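Local coordinates for endo-1,4-beta-xylanase I (Hypocrea jecorina, PDB 1XYN), which hydrolyses internal beta-1,4-xylosidic bonds of the xylan main chain, releasing xylooligosaccharides and xylose, at residues 26-29 against 33-36; 15-18 against 23-26. All blocks are in the same frame, centred on the assembly; numbering follows the deposited sequence.

Contact 1: 26-29 against 33-36; sequences VNWN and DFVV
Trp28 and Phe34 make the aromatic half of this contact. Phe34 points the far end of its ring at the indole. Its CZ lies over one face of Trp28, 3.4 Å from Trp28 CG and 3.5 Å from Trp28 CD2. Phe34 CE1 follows, 3.7 Å from Trp28 CG. The five-membered ring of Trp28 and the Phe34 ring have centroids 4.8 Å apart. Their planes meet at 51°, an oblique aromatic pair. In Trp28, CG sits between the backbone N and the carbonyl carbon (chi1 71°). That torsion turns one indole face to the far end of the phenylalanine. The indole also touches Val163 of strand 155-166, in the opposing sheet. With an alanine in place of Trp28, Phe34 CZ would probably lose the surface it rests on and a gap would open between the sheets.

The aliphatic half is Val26 with Val36. The two valines lie alongside, running in opposite senses. Val26 CG1 meets Val36 CG2 at 3.4 Å, a close fit for two methyl carbons. Val26 CG2 is 4.0 Å from the same Val36 methyl.

All four residues are buried, and strands 23-30 and 34-40 belong to different sheets. Between these two segments the layers of the GH11 beta-jelly roll meet through apolar side chains, so the fit here rests on shape.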
ATOM      1  N   VAL A  26      11.768 -13.167  14.752  1.00 13.87           N
ATOM      2  CA  VAL A  26      11.071 -11.886  14.771  1.00 13.13           C
ATOM      3  C   VAL A  26      10.191 -11.742  15.988  1.00 11.42           C
ATOM      4  O   VAL A  26       9.585 -12.704  16.445  1.00 10.60           O
ATOM      5  CB  VAL A  26      10.170 -11.629  13.535  1.00 15.43           C
ATOM      6  CG1 VAL A  26      10.774 -10.547  12.678  1.00 13.95           C
ATOM      7  CG2 VAL A  26       9.922 -12.907  12.747  1.00 14.28           C
ATOM      8  N   ASN A  27      10.215 -10.541  16.550  1.00 11.88           N
ATOM      9  CA  ASN A  27       9.405 -10.157  17.698  1.00 15.52           C
ATOM     10  C   ASN A  27       8.821  -8.851  17.214  1.00 15.43           C
ATOM     11  O   ASN A  27       9.544  -8.024  16.657  1.00 16.37           O
ATOM     12  CB  ASN A  27      10.269  -9.900  18.930  1.00 19.62           C
ATOM     13  CG  ASN A  27      10.641 -11.171  19.651  1.00 29.23           C
ATOM     14  OD1 ASN A  27       9.806 -11.777  20.319  1.00 37.59           O
ATOM     15  ND2 ASN A  27      11.899 -11.582  19.530  1.00 33.13           N
ATOM     16  N   TRP A  28       7.521  -8.659  17.386  1.00 18.36           N
ATOM     17  CA  TRP A  28       6.911  -7.423  16.915  1.00 18.54           C
ATOM     18  C   TRP A  28       5.801  -6.921  17.820  1.00 15.49           C
ATOM     19  O   TRP A  28       5.270  -7.664  18.642  1.00 19.20           O
ATOM     20  CB  TRP A  28       6.401  -7.587  15.462  1.00 22.90           C
ATOM     21  CG  TRP A  28       5.173  -8.487  15.302  1.00 24.98           C
ATOM     22  CD1 TRP A  28       3.865  -8.094  15.343  1.00 28.32           C
ATOM     23  CD2 TRP A  28       5.152  -9.918  15.115  1.00 20.39           C
ATOM     24  NE1 TRP A  28       3.038  -9.184  15.202  1.00 23.16           N
ATOM     25  CE2 TRP A  28       3.795 -10.312  15.061  1.00 19.00           C
ATOM     26  CE3 TRP A  28       6.144 -10.898  14.984  1.00 18.45           C
ATOM     27  CZ2 TRP A  28       3.406 -11.647  14.891  1.00 15.36           C
ATOM     28  CZ3 TRP A  28       5.754 -12.225  14.813  1.00 16.16           C
ATOM     29  CH2 TRP A  28       4.393 -12.584  14.769  1.00 14.03           C
ATOM     30  N   ASN A  29       5.502  -5.636  17.679  1.00 14.12           N
ATOM     31  CA  ASN A  29       4.448  -4.943  18.417  1.00 14.97           C
ATOM     32  C   ASN A  29       4.222  -3.677  17.591  1.00 13.71           C
ATOM     33  O   ASN A  29       4.716  -2.594  17.915  1.00 17.24           O
ATOM     34  CB  ASN A  29       4.897  -4.596  19.835  1.00 15.93           C
ATOM     35  CG  ASN A  29       3.752  -4.101  20.701  1.00 18.72           C
ATOM     36  OD1 ASN A  29       2.607  -4.024  20.250  1.00 13.81           O
ATOM     37  ND2 ASN A  29       4.052  -3.769  21.952  1.00 17.85           N
ATOM     38  N   ASP A  33       2.262  -2.768   8.712  1.00 17.56           N
ATOM     39  CA  ASP A  33       2.623  -3.975   7.986  1.00 19.26           C
ATOM     40  C   ASP A  33       4.123  -4.110   7.780  1.00 20.96           C
ATOM     41  O   ASP A  33       4.828  -3.127   7.542  1.00 26.81           O
ATOM     42  CB  ASP A  33       1.911  -3.987   6.621  1.00 25.61           C
ATOM     43  CG  ASP A  33       2.158  -5.273   5.827  1.00 29.00           C
ATOM     44  OD1 ASP A  33       2.167  -6.364   6.436  1.00 26.57           O
ATOM     45  OD2 ASP A  33       2.332  -5.191   4.588  1.00 29.61           O
ATOM     46  N   PHE A  34       4.587  -5.350   7.850  1.00 20.35           N
ATOM     47  CA  PHE A  34       5.984  -5.686   7.654  1.00 13.91           C
ATOM     48  C   PHE A  34       6.033  -7.112   7.103  1.00 17.31           C
ATOM     49  O   PHE A  34       5.169  -7.942   7.415  1.00 15.00           O
ATOM     50  CB  PHE A  34       6.742  -5.616   8.985  1.00 13.58           C
ATOM     51  CG  PHE A  34       6.291  -6.632   9.999  1.00  8.16           C
ATOM     52  CD1 PHE A  34       5.211  -6.376  10.828  1.00  5.22           C
ATOM     53  CD2 PHE A  34       6.941  -7.854  10.114  1.00 10.21           C
ATOM     54  CE1 PHE A  34       4.779  -7.327  11.761  1.00  7.38           C
ATOM     55  CE2 PHE A  34       6.515  -8.812  11.042  1.00  9.63           C
ATOM     56  CZ  PHE A  34       5.432  -8.543  11.864  1.00  7.62           C
ATOM     57  N   VAL A  35       7.009  -7.373   6.243  1.00 16.26           N
ATOM     58  CA  VAL A  35       7.192  -8.696   5.663  1.00 13.32           C
ATOM     59  C   VAL A  35       8.666  -9.055   5.813  1.00 15.22           C
ATOM     60  O   VAL A  35       9.515  -8.466   5.142  1.00 16.66           O
ATOM     61  CB  VAL A  35       6.848  -8.717   4.149  1.00 16.29           C
ATOM     62  CG1 VAL A  35       6.887 -10.153   3.623  1.00 11.33           C
ATOM     63  CG2 VAL A  35       5.498  -8.075   3.887  1.00 10.35           C
ATOM     64  N   VAL A  36       8.978  -9.993   6.707  1.00 11.30           N
ATOM     65  CA  VAL A  36      10.366 -10.408   6.904  1.00  9.06           C
ATOM     66  C   VAL A  36      10.493 -11.915   6.773  1.00 13.86           C
ATOM     67  O   VAL A  36       9.571 -12.658   7.102  1.00 16.66           O
ATOM     68  CB  VAL A  36      10.904 -10.034   8.301  1.00  9.23           C
ATOM     69  CG1 VAL A  36      10.929  -8.531   8.493  1.00  6.90           C
ATOM     70  CG2 VAL A  36      10.085 -10.726   9.382  1.00  7.58           C
TER

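Contact 2: 15-18 against 23-26; sequences VSYS and GFSV
Tyr17 and Phe24 meet at the edge of the tyrosine ring. Phe24 CB lies near the Tyr17 ring plane, 3.4 Å from Tyr17 CE1, and Phe24 CG is also in that plane. The two side chains run roughly perpendicular to each other. Tyr17 CE1 comes obliquely to the Phe24 ring, 3.8 Å from Phe24 CD2. At the edge of the Phe24 ring, in its plane, is Val26 CG2 of the same strand. Val26 CG1 approaches the Tyr17 ring obliquely, 3.7 Å from Tyr17 CD1. With CG anti to the backbone N (chi1 174°), the tyrosine ring is laid across toward strand 23-30. Its hydroxyl reaches on to a hydrogen bond with Asp6.

The two strands form an antiparallel beta hairpin at the margin of a five-stranded sheet, with 14-19 as an outermost strand within the chain. Strand 168-177 flanks 23-30 on its other side. Tyr17 and Val26 are a non-hydrogen-bonded pair, and both face strand 34-40 of the other sheet. Ser18 and Ser25 are a hydrogen-bonded pair on the reverse face. Ser18 N gives Ser25 O a nearly straight bond of 2.8 Å (172° at the hydrogen). The return bond, Ser25 N to Ser18 O, is weak at 3.0 Å. Val26 CA adds a CA-H...O contact of 3.2 Å to Ser16 O.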
ATOM      1  N   VAL A  15       9.567  -3.763  15.489  1.00 19.99           N
ATOM      2  CA  VAL A  15       9.810  -5.001  14.738  1.00 17.04           C
ATOM      3  C   VAL A  15      11.290  -5.372  14.872  1.00 15.60           C
ATOM      4  O   VAL A  15      12.163  -4.690  14.335  1.00 10.02           O
ATOM      5  CB  VAL A  15       9.445  -4.870  13.223  1.00 18.46           C
ATOM      6  CG1 VAL A  15       9.775  -6.172  12.482  1.00 21.28           C
ATOM      7  CG2 VAL A  15       7.965  -4.552  13.048  1.00 17.80           C
ATOM      8  N   SER A  16      11.554  -6.429  15.636  1.00 13.03           N
ATOM      9  CA  SER A  16      12.902  -6.921  15.875  1.00 13.60           C
ATOM     10  C   SER A  16      13.150  -8.166  15.032  1.00 10.37           C
ATOM     11  O   SER A  16      12.803  -9.273  15.425  1.00 13.33           O
ATOM     12  CB  SER A  16      13.067  -7.264  17.354  1.00 18.25           C
ATOM     13  OG  SER A  16      12.402  -6.306  18.162  1.00 36.27           O
ATOM     14  N   TYR A  17      13.759  -7.970  13.870  1.00 12.60           N
ATOM     15  CA  TYR A  17      14.051  -9.051  12.945  1.00 11.67           C
ATOM     16  C   TYR A  17      15.514  -9.486  13.023  1.00 12.09           C
ATOM     17  O   TYR A  17      16.418  -8.665  12.913  1.00 13.82           O
ATOM     18  CB  TYR A  17      13.711  -8.591  11.520  1.00  9.61           C
ATOM     19  CG  TYR A  17      14.094  -9.570  10.437  1.00  8.29           C
ATOM     20  CD1 TYR A  17      13.718 -10.913  10.517  1.00  4.81           C
ATOM     21  CD2 TYR A  17      14.849  -9.157   9.337  1.00 11.74           C
ATOM     22  CE1 TYR A  17      14.084 -11.822   9.531  1.00 10.34           C
ATOM     23  CE2 TYR A  17      15.217 -10.054   8.351  1.00 16.17           C
ATOM     24  CZ  TYR A  17      14.835 -11.383   8.455  1.00 13.66           C
ATOM     25  OH  TYR A  17      15.214 -12.275   7.489  1.00 18.95           O
ATOM     26  N   SER A  18      15.735 -10.789  13.160  1.00 13.27           N
ATOM     27  CA  SER A  18      17.081 -11.337  13.240  1.00 18.59           C
ATOM     28  C   SER A  18      17.299 -12.472  12.244  1.00 18.50           C
ATOM     29  O   SER A  18      16.986 -13.629  12.533  1.00 13.29           O
ATOM     30  CB  SER A  18      17.373 -11.846  14.653  1.00 17.23           C
ATOM     31  OG  SER A  18      17.164 -10.834  15.618  1.00 31.51           O
ATOM     32  N   GLY A  23      17.711 -19.598   8.987  1.00 17.53           N
ATOM     33  CA  GLY A  23      16.372 -19.148   9.307  1.00 12.39           C
ATOM     34  C   GLY A  23      16.291 -17.708   9.746  1.00  8.56           C
ATOM     35  O   GLY A  23      17.057 -16.851   9.292  1.00 12.15           O
ATOM     36  N   PHE A  24      15.329 -17.433  10.616  1.00 14.12           N
ATOM     37  CA  PHE A  24      15.125 -16.086  11.117  1.00 11.38           C
ATOM     38  C   PHE A  24      14.291 -16.075  12.381  1.00 12.09           C
ATOM     39  O   PHE A  24      13.624 -17.059  12.732  1.00 12.12           O
ATOM     40  CB  PHE A  24      14.471 -15.194  10.051  1.00 12.55           C
ATOM     41  CG  PHE A  24      13.051 -15.570   9.732  1.00 18.87           C
ATOM     42  CD1 PHE A  24      12.774 -16.601   8.836  1.00 19.54           C
ATOM     43  CD2 PHE A  24      11.992 -14.906  10.343  1.00 11.08           C
ATOM     44  CE1 PHE A  24      11.465 -16.971   8.555  1.00 16.59           C
ATOM     45  CE2 PHE A  24      10.678 -15.268  10.068  1.00 19.11           C
ATOM     46  CZ  PHE A  24      10.413 -16.302   9.174  1.00 19.31           C
ATOM     47  N   SER A  25      14.296 -14.915  13.024  1.00  7.96           N
ATOM     48  CA  SER A  25      13.579 -14.695  14.260  1.00 12.39           C
ATOM     49  C   SER A  25      12.956 -13.315  14.173  1.00 10.80           C
ATOM     50  O   SER A  25      13.499 -12.426  13.518  1.00 13.50           O
ATOM     51  CB  SER A  25      14.574 -14.765  15.421  1.00 11.59           C
ATOM     52  OG  SER A  25      13.946 -14.595  16.671  1.00 23.38           O
ATOM     53  N   VAL A  26      11.768 -13.167  14.752  1.00 13.87           N
ATOM     54  CA  VAL A  26      11.071 -11.886  14.771  1.00 13.13           C
ATOM     55  C   VAL A  26      10.191 -11.742  15.988  1.00 11.42           C
ATOM     56  O   VAL A  26       9.585 -12.704  16.445  1.00 10.60           O
ATOM     57  CB  VAL A  26      10.170 -11.629  13.535  1.00 15.43           C
ATOM     58  CG1 VAL A  26      10.774 -10.547  12.678  1.00 13.95           C
ATOM     59  CG2 VAL A  26       9.922 -12.907  12.747  1.00 14.28           C
TER

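How the contacts relate
Contact 1 and contact 2 have centres about 8 Å apart, on the same side of the chain's centre. Along the chain the strands come as 14-19, 23-30 and 34-40. Contact 2 joins the first two side by side within one sheet. Contact 1 joins the second to the third, across to the other sheet. Val26 belongs to both. The contacts also touch directly: Asn27 O and Ser16 N are 2.8 Å apart, a probable hydrogen bond, and Val36 CB packs on Tyr17 CD1 at 3.7 Å. Contact 2 builds the edge hairpin, and contact 1 packs it on the sheet carrying strand 155-166, which holds Glu164, the predicted proton donor.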